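Local coordinates for Lmo2125 protein (Listeria monocytogenes serovar 1/2a, PDB 5TU0) that binds maltose and, as a predicted lipoprotein of the bacterial solute-binding family, probably delivers it to a sugar transporter in the cell membrane, at residues 158-162 with 201-206; 163-169 with 267-271. The protein carries 2 engineered substitutions. One frame throughout, in Å; residues are numbered along the deposited sequence. Where two conformers were deposited one is given.

Contact 1 of 2, residues 158-162 with 201-206; sequences AKWTD and YATKWF
W160 drives the benzo edge of its indole toward helix 193-208, among Y201, A202, W205 and F206. It comes from a non-regular link: K159 to D162 form a type I turn, D162 N bonding K159 O at 3.0 Å, with K159 NZ and D162 OD2 in a 2.9 Å salt bridge. W160 and A202 are the nearest CA pair, 7.2 Å apart. With chi1 m (-73°), the W160 six-membered ring points its edge at the face of the W205 five-membered ring, a T-shaped pair with centroids 5.3 Å apart and planes at 88°. W160 CE3 lies 3.7 Å from A202 CB, W160 CH2 4.1 Å from Y201 CE2, and F206 CZ 3.7 Å from W160 CB and 3.9 Å from T161 CG2. W205 NE1 donates to Y201 OH (3.1 Å), which also bonds E136; T161 OG1 pairs with N217. F132 and W210 also touch the W160 ring. The result is an aromatic core joining a strand-to-helix loop to a helix flank within the solute-binding protein fold.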
loop_
_atom_site.group_PDB
_atom_site.type_symbol
_atom_site.label_atom_id
_atom_site.label_comp_id
_atom_site.label_asym_id
_atom_site.label_seq_id
_atom_site.Cartn_x
_atom_site.Cartn_y
_atom_site.Cartn_z
ATOM N N ALA A 158 -15.356 6.666 -2.701
ATOM C CA ALA A 158 -13.977 6.176 -2.956
ATOM C C ALA A 158 -13.242 7.225 -3.789
ATOM O O ALA A 158 -13.807 7.780 -4.732
ATOM C CB ALA A 158 -13.994 4.838 -3.663
ATOM N N LYS A 159 -11.982 7.491 -3.441
ATOM C CA LYS A 159 -11.188 8.505 -4.137
ATOM C C LYS A 159 -10.694 7.976 -5.491
ATOM O O LYS A 159 -9.469 7.863 -5.746
ATOM C CB LYS A 159 -10.014 8.929 -3.249
ATOM C CG LYS A 159 -9.323 10.208 -3.686
ATOM C CD LYS A 159 -7.969 10.376 -3.007
ATOM C CE LYS A 159 -7.247 11.610 -3.520
ATOM N NZ LYS A 159 -5.826 11.645 -3.073
ATOM N N TRP A 160 -11.633 7.690 -6.381
ATOM C CA TRP A 160 -11.267 7.097 -7.648
ATOM C C TRP A 160 -10.521 7.983 -8.662
ATOM O O TRP A 160 -10.047 7.462 -9.670
ATOM C CB TRP A 160 -12.436 6.338 -8.292
ATOM C CG TRP A 160 -12.772 5.017 -7.607
ATOM C CD1 TRP A 160 -11.932 4.217 -6.867
ATOM C CD2 TRP A 160 -13.989 4.278 -7.747
ATOM N NE1 TRP A 160 -12.577 3.070 -6.484
ATOM C CE2 TRP A 160 -13.841 3.079 -7.016
ATOM C CE3 TRP A 160 -15.200 4.530 -8.394
ATOM C CZ2 TRP A 160 -14.868 2.136 -6.912
ATOM C CZ3 TRP A 160 -16.217 3.604 -8.283
ATOM C CH2 TRP A 160 -16.045 2.418 -7.552
ATOM N N THR A 161 -10.370 9.279 -8.384
ATOM C CA THR A 161 -9.540 10.135 -9.244
ATOM C C THR A 161 -8.061 9.808 -9.011
ATOM O O THR A 161 -7.214 10.137 -9.834
ATOM C CB THR A 161 -9.742 11.637 -8.994
ATOM O OG1 THR A 161 -9.615 11.921 -7.594
ATOM C CG2 THR A 161 -11.114 12.070 -9.470
ATOM N N ASP A 162 -7.769 9.193 -7.863
ATOM C CA ASP A 162 -6.415 8.815 -7.481
ATOM C C ASP A 162 -6.184 7.369 -7.954
ATOM O O ASP A 162 -6.834 6.428 -7.475
ATOM C CB ASP A 162 -6.271 8.953 -5.956
ATOM C CG ASP A 162 -4.839 8.776 -5.459
ATOM O OD1 ASP A 162 -4.078 7.977 -6.031
ATOM O OD2 ASP A 162 -4.499 9.413 -4.438
ATOM N N TYR A 201 -17.266 1.548 -15.177
ATOM C CA TYR A 201 -17.965 1.386 -13.906
ATOM C C TYR A 201 -17.728 2.590 -12.978
ATOM O O TYR A 201 -18.680 3.141 -12.381
ATOM C CB TYR A 201 -17.569 0.084 -13.209
ATOM C CG TYR A 201 -18.380 -0.153 -11.987
ATOM C CD1 TYR A 201 -19.723 -0.560 -12.087
ATOM C CD2 TYR A 201 -17.847 0.065 -10.711
ATOM C CE1 TYR A 201 -20.486 -0.755 -10.959
ATOM C CE2 TYR A 201 -18.620 -0.133 -9.571
ATOM C CZ TYR A 201 -19.926 -0.546 -9.700
ATOM O OH TYR A 201 -20.699 -0.729 -8.562
ATOM N N ALA A 202 -16.483 3.020 -12.878
ATOM C CA ALA A 202 -16.149 4.195 -12.052
ATOM C C ALA A 202 -16.888 5.452 -12.519
ATOM O O ALA A 202 -17.394 6.226 -11.706
ATOM C CB ALA A 202 -14.642 4.446 -12.040
ATOM N N THR A 203 -16.954 5.628 -13.836
ATOM C CA THR A 203 -17.578 6.783 -14.427
ATOM C C THR A 203 -19.065 6.858 -14.040
ATOM O O THR A 203 -19.591 7.961 -13.857
ATOM C CB THR A 203 -17.349 6.780 -15.959
ATOM O OG1 THR A 203 -15.925 6.829 -16.224
ATOM C CG2 THR A 203 -17.997 7.961 -16.631
ATOM N N LYS A 204 -19.718 5.704 -13.897
ATOM C CA LYS A 204 -21.143 5.679 -13.502
ATOM C C LYS A 204 -21.305 6.291 -12.102
ATOM O O LYS A 204 -22.245 7.056 -11.857
ATOM C CB LYS A 204 -21.720 4.256 -13.515
ATOM C CG LYS A 204 -21.688 3.510 -14.843
ATOM C CD LYS A 204 -22.572 4.110 -15.915
ATOM C CE LYS A 204 -22.575 3.234 -17.166
ATOM N NZ LYS A 204 -23.226 3.935 -18.316
ATOM N N TRP A 205 -20.396 5.952 -11.181
ATOM C CA TRP A 205 -20.446 6.535 -9.833
ATOM C C TRP A 205 -20.204 8.047 -9.884
ATOM O O TRP A 205 -20.967 8.821 -9.299
ATOM C CB TRP A 205 -19.459 5.855 -8.886
ATOM C CG TRP A 205 -19.956 4.514 -8.380
ATOM C CD1 TRP A 205 -19.809 3.285 -8.986
ATOM C CD2 TRP A 205 -20.670 4.276 -7.156
ATOM N NE1 TRP A 205 -20.405 2.307 -8.212
ATOM C CE2 TRP A 205 -20.939 2.889 -7.088
ATOM C CE3 TRP A 205 -21.125 5.104 -6.119
ATOM C CZ2 TRP A 205 -21.633 2.310 -6.014
ATOM C CZ3 TRP A 205 -21.814 4.534 -5.063
ATOM C CH2 TRP A 205 -22.047 3.137 -5.016
ATOM N N PHE A 206 -19.167 8.469 -10.603
ATOM C CA PHE A 206 -18.880 9.918 -10.745
ATOM C C PHE A 206 -20.017 10.718 -11.357
ATOM O O PHE A 206 -20.371 11.806 -10.856
ATOM C CB PHE A 206 -17.648 10.140 -11.629
ATOM C CG PHE A 206 -16.367 9.868 -10.933
ATOM C CD1 PHE A 206 -15.954 10.704 -9.918
ATOM C CD2 PHE A 206 -15.540 8.818 -11.328
ATOM C CE1 PHE A 206 -14.758 10.499 -9.273
ATOM C CE2 PHE A 206 -14.351 8.590 -10.669
ATOM C CZ PHE A 206 -13.949 9.436 -9.647
#

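Contact 2 of 2, residues 163-169 with 267-271; sequences FYFSYGL and YSPFA. With GLC (alpha-D-glucopyranose), chain B.
This is a buried helix-to-loop contact (472 Å²) beside the sugar site, where the start of helix 163-172 meets the extended residues leading into strand 272-278. The nearest CA pair is G168 and P269, 3.8 Å apart. A CB on G168 would clash with Y267 CE1 and P269 N; its bare CA instead sits 3.4 Å from Y267 CE1 and makes a CA-H...O contact with S268 O (3.2 Å). Two direct hydrogen bonds cross: backbone S268 N to G168 O (3.0 Å, 175°) and the Y267 side-chain OH, which donates to F165 O (2.7 Å). The helix is kinked at G168 and L169, whose N atoms lack the regular bond to the turn before; L169 N bonds S166 O (2.9 Å) instead, and one face of the Y267 ring covers G168 C and L169 N. F270 (chi1 m) is directed toward the helix and forms an offset stack with Y167 (chi1 t), centroids 4.3 Å apart and planes at 7°. F270 CD2 meets Y164 CD1 at 3.7 Å, and F270 CZ meets F163 CE2 at 4.1 Å. Water 1 accepts from F270 N (2.9 Å) and donates to Y164 O (2.7 Å); water 2 donates to F270 O (2.7 Å) and lies 3.1 Å from Y164 OH. Y164, Y167 and F270 form an aromatic cluster behind the glycan pocket: a glucose lies over one face of the Y164 ring, C4 3.9 Å from CD1. Strand 105-121 touches Y164 and F165 through L116, helix 348-363 packs on F163 and S166, and Q340 bonds the backbone of P269 and A271.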
loop_
_atom_site.group_PDB
_atom_site.type_symbol
_atom_site.label_atom_id
_atom_site.label_comp_id
_atom_site.label_asym_id
_atom_site.label_seq_id
_atom_site.Cartn_x
_atom_site.Cartn_y
_atom_site.Cartn_z
ATOM N N PHE A 163 -5.265 7.192 -8.900
ATOM C CA PHE A 163 -4.975 5.866 -9.432
ATOM C C PHE A 163 -4.572 4.865 -8.362
ATOM O O PHE A 163 -4.832 3.683 -8.507
ATOM C CB PHE A 163 -3.901 5.953 -10.505
ATOM C CG PHE A 163 -3.578 4.648 -11.139
ATOM C CD1 PHE A 163 -4.526 3.984 -11.899
ATOM C CD2 PHE A 163 -2.293 4.109 -11.040
ATOM C CE1 PHE A 163 -4.223 2.781 -12.509
ATOM C CE2 PHE A 163 -1.993 2.904 -11.652
ATOM C CZ PHE A 163 -2.957 2.250 -12.385
ATOM N N TYR A 164 -3.949 5.321 -7.282
ATOM C CA TYR A 164 -3.619 4.387 -6.201
ATOM C C TYR A 164 -4.878 3.681 -5.661
ATOM O O TYR A 164 -4.842 2.498 -5.305
ATOM C CB TYR A 164 -2.850 5.088 -5.076
ATOM C CG TYR A 164 -2.451 4.134 -3.989
ATOM C CD1 TYR A 164 -1.311 3.348 -4.109
ATOM C CD2 TYR A 164 -3.239 3.983 -2.861
ATOM C CE1 TYR A 164 -0.962 2.450 -3.110
ATOM C CE2 TYR A 164 -2.903 3.097 -1.870
ATOM C CZ TYR A 164 -1.766 2.338 -1.998
ATOM O OH TYR A 164 -1.458 1.459 -0.995
ATOM N N PHE A 165 -5.977 4.423 -5.582
ATOM C CA PHE A 165 -7.258 3.893 -5.138
ATOM C C PHE A 165 -8.028 3.136 -6.215
ATOM O O PHE A 165 -8.537 2.037 -5.965
ATOM C CB PHE A 165 -8.126 5.037 -4.580
ATOM C CG PHE A 165 -7.669 5.524 -3.244
ATOM C CD1 PHE A 165 -6.590 6.377 -3.135
ATOM C CD2 PHE A 165 -8.327 5.132 -2.088
ATOM C CE1 PHE A 165 -6.150 6.823 -1.896
ATOM C CE2 PHE A 165 -7.898 5.573 -0.841
ATOM C CZ PHE A 165 -6.812 6.418 -0.742
ATOM N N SER A 166 -8.097 3.703 -7.419
ATOM C CA SER A 166 -8.854 3.072 -8.483
ATOM C C SER A 166 -8.193 1.884 -9.160
ATOM O O SER A 166 -8.893 1.114 -9.829
ATOM C CB SER A 166 -9.243 4.097 -9.553
ATOM O OG SER A 166 -8.090 4.595 -10.198
ATOM N N TYR A 167 -6.878 1.718 -9.005
ATOM C CA TYR A 167 -6.196 0.606 -9.673
ATOM C C TYR A 167 -6.848 -0.744 -9.427
ATOM O O TYR A 167 -7.064 -1.506 -10.368
ATOM C CB TYR A 167 -4.712 0.519 -9.315
ATOM C CG TYR A 167 -4.100 -0.714 -9.929
ATOM C CD1 TYR A 167 -3.978 -0.827 -11.312
ATOM C CD2 TYR A 167 -3.701 -1.786 -9.149
ATOM C CE1 TYR A 167 -3.451 -1.954 -11.891
ATOM C CE2 TYR A 167 -3.164 -2.925 -9.730
ATOM C CZ TYR A 167 -3.040 -2.995 -11.097
ATOM O OH TYR A 167 -2.525 -4.106 -11.695
ATOM N N GLY A 168 -7.178 -1.037 -8.169
ATOM C CA GLY A 168 -7.807 -2.297 -7.833
ATOM C C GLY A 168 -9.145 -2.573 -8.501
ATOM O O GLY A 168 -9.535 -3.724 -8.639
ATOM N N LEU A 169 -9.821 -1.519 -8.944
ATOM C CA LEU A 169 -11.070 -1.666 -9.660
ATOM C C LEU A 169 -10.752 -2.137 -11.080
ATOM O O LEU A 169 -11.334 -3.086 -11.587
ATOM C CB LEU A 169 -11.808 -0.315 -9.706
ATOM C CG LEU A 169 -13.048 -0.201 -10.577
ATOM C CD1 LEU A 169 -14.121 -1.182 -10.132
ATOM C CD2 LEU A 169 -13.570 1.230 -10.570
ATOM N N TYR A 267 -11.902 -6.988 -5.663
ATOM C CA TYR A 267 -11.165 -5.756 -5.907
ATOM C C TYR A 267 -9.701 -6.174 -5.675
ATOM O O TYR A 267 -9.412 -6.868 -4.692
ATOM C CB TYR A 267 -11.609 -4.710 -4.901
ATOM C CG TYR A 267 -11.379 -3.277 -5.276
ATOM C CD1 TYR A 267 -10.153 -2.649 -5.034
ATOM C CD2 TYR A 267 -12.406 -2.518 -5.817
ATOM C CE1 TYR A 267 -9.967 -1.311 -5.350
ATOM C CE2 TYR A 267 -12.224 -1.183 -6.118
ATOM C CZ TYR A 267 -11.013 -0.585 -5.882
ATOM O OH TYR A 267 -10.849 0.746 -6.213
ATOM N N SER A 268 -8.807 -5.735 -6.555
ATOM C CA SER A 268 -7.405 -6.163 -6.519
ATOM C C SER A 268 -6.441 -4.996 -6.355
ATOM O O SER A 268 -5.719 -4.638 -7.286
ATOM C CB SER A 268 -7.108 -6.943 -7.791
ATOM O OG SER A 268 -8.002 -8.033 -7.914
ATOM N N PRO A 269 -6.405 -4.407 -5.148
ATOM C CA PRO A 269 -5.583 -3.231 -4.914
ATOM C C PRO A 269 -4.093 -3.539 -4.863
ATOM O O PRO A 269 -3.732 -4.701 -4.903
ATOM C CB PRO A 269 -6.058 -2.761 -3.551
ATOM C CG PRO A 269 -6.402 -4.024 -2.841
ATOM C CD PRO A 269 -7.000 -4.907 -3.895
ATOM N N PHE A 270 -3.254 -2.508 -4.814
ATOM C CA PHE A 270 -1.809 -2.718 -4.663
ATOM C C PHE A 270 -1.516 -3.334 -3.285
ATOM O O PHE A 270 -2.120 -2.948 -2.285
ATOM C CB PHE A 270 -1.015 -1.414 -4.794
ATOM C CG PHE A 270 -0.985 -0.848 -6.189
ATOM C CD1 PHE A 270 -0.462 -1.581 -7.240
ATOM C CD2 PHE A 270 -1.466 0.430 -6.446
ATOM C CE1 PHE A 270 -0.430 -1.064 -8.526
ATOM C CE2 PHE A 270 -1.437 0.952 -7.735
ATOM C CZ PHE A 270 -0.911 0.206 -8.770
ATOM N N ALA A 271 -0.597 -4.294 -3.261
ATOM C CA ALA A 271 -0.148 -4.936 -2.020
ATOM C C ALA A 271 1.025 -4.100 -1.504
ATOM O O ALA A 271 2.133 -4.206 -2.033
ATOM C CB ALA A 271 0.305 -6.362 -2.299
HETATM C C1 GLC B . 0.159 5.202 0.648
HETATM C C2 GLC B . 1.155 4.227 0.015
HETATM C C3 GLC B . 1.995 4.906 -1.061
HETATM C C4 GLC B . 1.082 5.593 -2.073
HETATM C C5 GLC B . 0.161 6.577 -1.353
HETATM C C6 GLC B . -0.768 7.285 -2.339
HETATM O O2 GLC B . 2.014 3.680 1.021
HETATM O O3 GLC B . 2.826 3.935 -1.709
HETATM O O4 GLC B . 1.854 6.267 -3.075
HETATM O O5 GLC B . -0.607 5.876 -0.364
HETATM O O6 GLC B . -1.845 7.930 -1.645
HETATM O O HOH W 1 -4.274 0.147 -4.166
HETATM O O HOH W 2 -3.574 -0.735 -1.596
#

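In the fold
The two contacts are consecutive along the chain on one side, since 158-162 runs straight into helix 163-172, and their partners 201-206 and 267-271 follow in the same order. Their centres are 12 Å apart. W160 NE1 and Y267 OH, 2.9 Å apart, form a probable hydrogen bond that ties contact 1 to contact 2, while A202 CB packs on L169 CD2 at 3.7 Å. At the helix start, D162 is the N-cap, its OD1 bonded to Y164 N. Contact 2 reaches the sugar through Y164, which shares the glycan pocket with D70, E114 and W241; contact 1 lies farther back, the T161 side chain about 11 Å from a glucose.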